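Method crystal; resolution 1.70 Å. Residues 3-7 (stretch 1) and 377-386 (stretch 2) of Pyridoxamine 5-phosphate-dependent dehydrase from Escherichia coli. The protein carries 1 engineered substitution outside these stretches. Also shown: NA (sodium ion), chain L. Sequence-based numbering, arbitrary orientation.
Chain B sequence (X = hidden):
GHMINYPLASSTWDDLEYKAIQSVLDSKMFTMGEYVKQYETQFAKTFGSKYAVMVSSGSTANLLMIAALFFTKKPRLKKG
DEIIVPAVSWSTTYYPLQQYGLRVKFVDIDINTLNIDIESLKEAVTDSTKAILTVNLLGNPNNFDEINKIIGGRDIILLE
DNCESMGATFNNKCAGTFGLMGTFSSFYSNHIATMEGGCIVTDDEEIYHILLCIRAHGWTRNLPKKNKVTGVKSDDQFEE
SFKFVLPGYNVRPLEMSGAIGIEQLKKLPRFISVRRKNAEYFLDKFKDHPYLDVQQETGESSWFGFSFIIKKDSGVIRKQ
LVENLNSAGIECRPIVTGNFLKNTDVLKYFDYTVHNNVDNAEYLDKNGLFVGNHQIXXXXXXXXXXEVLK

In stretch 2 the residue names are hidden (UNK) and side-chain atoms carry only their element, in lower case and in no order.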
# COMPACT_ATOMS: atom_id res chain seq x y z
N MET B 3 -27.24 -5.64 -30.96
CA MET B 3 -26.13 -5.34 -30.05
C MET B 3 -26.11 -6.21 -28.80
O MET B 3 -27.05 -6.97 -28.55
CB MET B 3 -26.09 -3.86 -29.70
CG MET B 3 -27.38 -3.13 -30.02
SD MET B 3 -27.57 -1.70 -28.94
CE MET B 3 -29.12 -2.02 -28.12
N ILE B 4 -25.01 -6.16 -28.05
CA ILE B 4 -24.88 -6.98 -26.83
C ILE B 4 -23.89 -6.65 -25.70
O ILE B 4 -22.75 -6.24 -25.93
CB ILE B 4 -25.15 -8.48 -27.05
CG1 ILE B 4 -24.21 -9.34 -26.24
CG2 ILE B 4 -24.97 -8.89 -28.50
CD1 ILE B 4 -24.62 -10.75 -26.36
N ASN B 5 -24.35 -6.85 -24.47
CA ASN B 5 -23.58 -6.51 -23.27
C ASN B 5 -22.46 -7.52 -23.04
O ASN B 5 -22.69 -8.64 -22.62
CB ASN B 5 -24.51 -6.42 -22.05
CG ASN B 5 -23.82 -5.82 -20.81
OD1 ASN B 5 -23.06 -4.86 -20.91
ND2 ASN B 5 -24.09 -6.40 -19.64
N TYR B 6 -21.23 -7.11 -23.32
CA TYR B 6 -20.09 -8.01 -23.18
C TYR B 6 -18.96 -7.18 -22.56
O TYR B 6 -18.04 -6.69 -23.21
CB TYR B 6 -19.69 -8.47 -24.56
CG TYR B 6 -18.54 -9.46 -24.58
CD1 TYR B 6 -17.89 -9.85 -23.42
CD2 TYR B 6 -18.05 -9.90 -25.80
CE1 TYR B 6 -16.80 -10.76 -23.49
CE2 TYR B 6 -17.00 -10.79 -25.89
CZ TYR B 6 -16.37 -11.22 -24.74
OH TYR B 6 -15.29 -12.07 -24.90
N PRO B 7 -19.09 -7.00 -21.26
CA PRO B 7 -18.14 -6.20 -20.53
C PRO B 7 -16.92 -7.04 -20.20
O PRO B 7 -16.95 -8.27 -20.19
CB PRO B 7 -18.93 -5.87 -19.25
CG PRO B 7 -19.76 -7.14 -19.02
CD PRO B 7 -20.19 -7.51 -20.42
N UNK B 377 -19.95 -18.97 -18.93
CA UNK B 377 -19.87 -19.23 -20.38
C UNK B 377 -20.13 -17.96 -21.15
O UNK B 377 -20.97 -17.16 -20.75
o UNK B 377 -22.31 -19.15 -22.97
o UNK B 377 -24.16 -19.01 -21.84
c UNK B 377 -22.33 -20.02 -20.71
c UNK B 377 -20.82 -20.33 -20.86
c UNK B 377 -22.97 -19.36 -21.93
N UNK B 378 -19.45 -17.82 -22.28
CA UNK B 378 -19.56 -16.64 -23.12
C UNK B 378 -19.87 -17.01 -24.58
O UNK B 378 -19.49 -16.28 -25.52
c UNK B 378 -18.21 -15.89 -23.08
c UNK B 378 -16.51 -14.54 -21.73
c UNK B 378 -18.90 -13.85 -21.87
c UNK B 378 -17.96 -15.03 -21.84
N UNK B 379 -20.55 -18.13 -24.81
CA UNK B 379 -20.78 -18.54 -26.20
C UNK B 379 -21.44 -17.53 -27.09
O UNK B 379 -21.00 -17.34 -28.21
c UNK B 379 -21.42 -19.91 -26.36
c UNK B 379 -18.91 -22.24 -24.76
c UNK B 379 -20.81 -20.96 -25.49
c UNK B 379 -19.69 -22.84 -23.78
c UNK B 379 -19.47 -21.30 -25.60
c UNK B 379 -21.02 -22.50 -23.65
c UNK B 379 -21.57 -21.57 -24.49
N UNK B 380 -22.51 -16.89 -26.59
CA UNK B 380 -23.21 -15.89 -27.42
C UNK B 380 -22.37 -14.67 -27.65
O UNK B 380 -22.38 -14.08 -28.73
c UNK B 380 -24.56 -15.48 -26.82
o UNK B 380 -26.25 -16.70 -25.67
c UNK B 380 -25.50 -16.67 -26.66
o UNK B 380 -25.42 -17.60 -27.49
N UNK B 381 -21.68 -14.28 -26.59
CA UNK B 381 -20.82 -13.12 -26.63
C UNK B 381 -19.67 -13.32 -27.62
O UNK B 381 -19.22 -12.39 -28.26
o UNK B 381 -22.04 -14.58 -24.01
c UNK B 381 -20.31 -12.83 -25.22
c UNK B 381 -22.11 -13.43 -23.54
c UNK B 381 -21.39 -12.30 -24.28
o UNK B 381 -22.75 -13.20 -22.49
N UNK B 382 -19.17 -14.54 -27.70
CA UNK B 382 -18.07 -14.81 -28.65
C UNK B 382 -18.54 -14.85 -30.09
O UNK B 382 -17.83 -14.45 -31.03
c UNK B 382 -16.03 -17.16 -26.36
c UNK B 382 -16.49 -16.63 -29.45
c UNK B 382 -17.34 -16.12 -28.28
c UNK B 382 -16.39 -15.87 -27.12
N UNK B 383 -19.73 -15.40 -30.30
CA UNK B 383 -20.30 -15.44 -31.65
C UNK B 383 -20.43 -13.99 -32.08
O UNK B 383 -20.24 -13.59 -33.24
c UNK B 383 -21.86 -17.46 -31.34
o UNK B 383 -22.92 -17.90 -30.82
o UNK B 383 -20.93 -18.21 -31.69
c UNK B 383 -21.75 -15.96 -31.58
N UNK B 384 -20.90 -13.21 -31.13
CA UNK B 384 -21.19 -11.82 -31.41
C UNK B 384 -19.88 -11.13 -31.78
O UNK B 384 -19.77 -10.43 -32.80
c UNK B 384 -22.32 -7.50 -29.33
c UNK B 384 -21.82 -11.20 -30.14
o UNK B 384 -23.43 -5.72 -30.52
c UNK B 384 -23.40 -7.94 -31.45
c UNK B 384 -23.00 -9.30 -31.35
c UNK B 384 -22.26 -9.76 -30.25
c UNK B 384 -21.94 -8.84 -29.25
c UNK B 384 -23.05 -7.05 -30.43
N UNK B 385 -18.88 -11.35 -30.94
CA UNK B 385 -17.56 -10.76 -31.15
C UNK B 385 -17.02 -11.11 -32.54
O UNK B 385 -16.56 -10.22 -33.27
c UNK B 385 -14.52 -11.91 -29.17
c UNK B 385 -14.85 -9.54 -29.73
c UNK B 385 -15.14 -10.96 -30.16
c UNK B 385 -16.63 -11.22 -30.04
N UNK B 386 -17.19 -12.39 -32.93
CA UNK B 386 -16.78 -12.87 -34.26
C UNK B 386 -17.52 -12.20 -35.44
O UNK B 386 -16.92 -11.92 -36.49
n UNK B 386 -13.75 -15.02 -39.27
n UNK B 386 -14.90 -13.37 -38.22
n UNK B 386 -14.20 -15.25 -37.03
c UNK B 386 -16.19 -15.03 -35.57
c UNK B 386 -14.71 -14.81 -35.72
c UNK B 386 -16.80 -14.40 -34.31
c UNK B 386 -14.27 -14.54 -38.16
NA NA L . -25.70 -16.50 -22.83
O HOH W 1 -24.77 -16.11 -20.44
O HOH W 2 -26.24 -18.75 -23.41
O HOH W 3 -23.52 -16.90 -23.73
O HOH W 4 -25.54 -13.70 -23.26
O HOH W 5 -28.11 -16.20 -23.11

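Position 377 carries three side-chain carbons in a row, the third bearing two oxygens, and stays clear of stretch 1. A carboxylate at the end of two methylenes is Glu377. Its OE1 accepts a hydrogen bond from the backbone N of position 379 (2.7 Å, N-H...O angle 149°), so the side chain folds back over the start of the helix.

Position 378 has four carbons forked at the second, the pattern of leucine: Leu378. It occupies the N-cap position, and its CD2 lies 4.1 Å from Tyr6 CE1, approaching the ring obliquely.

At 379 one carbon leads to a six-carbon ring without a heteroatom, which is Phe379. The ring is out of reach of stretch 1, and the helix begins here.

Position 380 shows two carbons, the second carrying two oxygens; this short acid is Asp380. Its CA-to-CB bond points sideways to stretch 1, and its OD2 binds the sodium ion at 2.9 Å.

Position 381 again has three carbons ending in two oxygens, hence Glu381. Here CA-to-CB points toward stretch 1, and CB sits over one face of the Tyr6 ring, 3.8 Å from its centroid and 16° off the normal, a CH-pi contact. Its CG is 4.1 Å from Ile4 CD1. The carboxylate turns to solvent near the ion: water 3, a sodium ligand, donates to Glu381 OE1 at 2.8 Å and to Glu377 OE1 at 2.7 Å.

Position 382 has four carbons forked at the first, with one arm two carbons long. That beta-branched pattern is Ile382, whose CA-to-CB bond points away from stretch 1. Its backbone N donates to Leu378 O at 2.8 Å, the first in a run of i to i-4 hydrogen bonds.

Position 383 repeats the two-carbon acid pattern and is Asp383, out of reach of stretch 1.

At 384 a single carbon leads to a six-carbon ring bearing one oxygen, so this is Tyr384. Ile4 CG2 stands over one ring face, 3.0 Å from the centroid and only 10° off the normal, a very short CH-pi approach. Tyr384 OH reaches the backbone at Ile4 N, 3.0 Å away.

Position 385 has four carbons forked at the second: Leu385. Its CB meets the edge of the Tyr6 ring, 4.2 Å from CE2.

Position 386 has three carbons, a nitrogen, then a carbon carrying two more nitrogens. This guanidinium is Arg386, too far away to touch stretch 1.

The contact buries 439 Å², both sides summed, and rests mainly on two aromatic rings, one from each stretch. Tyr6 lies against the helix among Leu378, Glu381 and Leu385, whose spacing of three and four residues brings them to the same side. Tyr384, one further turn along from Glu381, receives Ile4 on its ring face. No clear hydrogen bond crosses between the stretches, so packing carries most of the contact.

Stretch 2 (377-386) ELFDEIDYLR
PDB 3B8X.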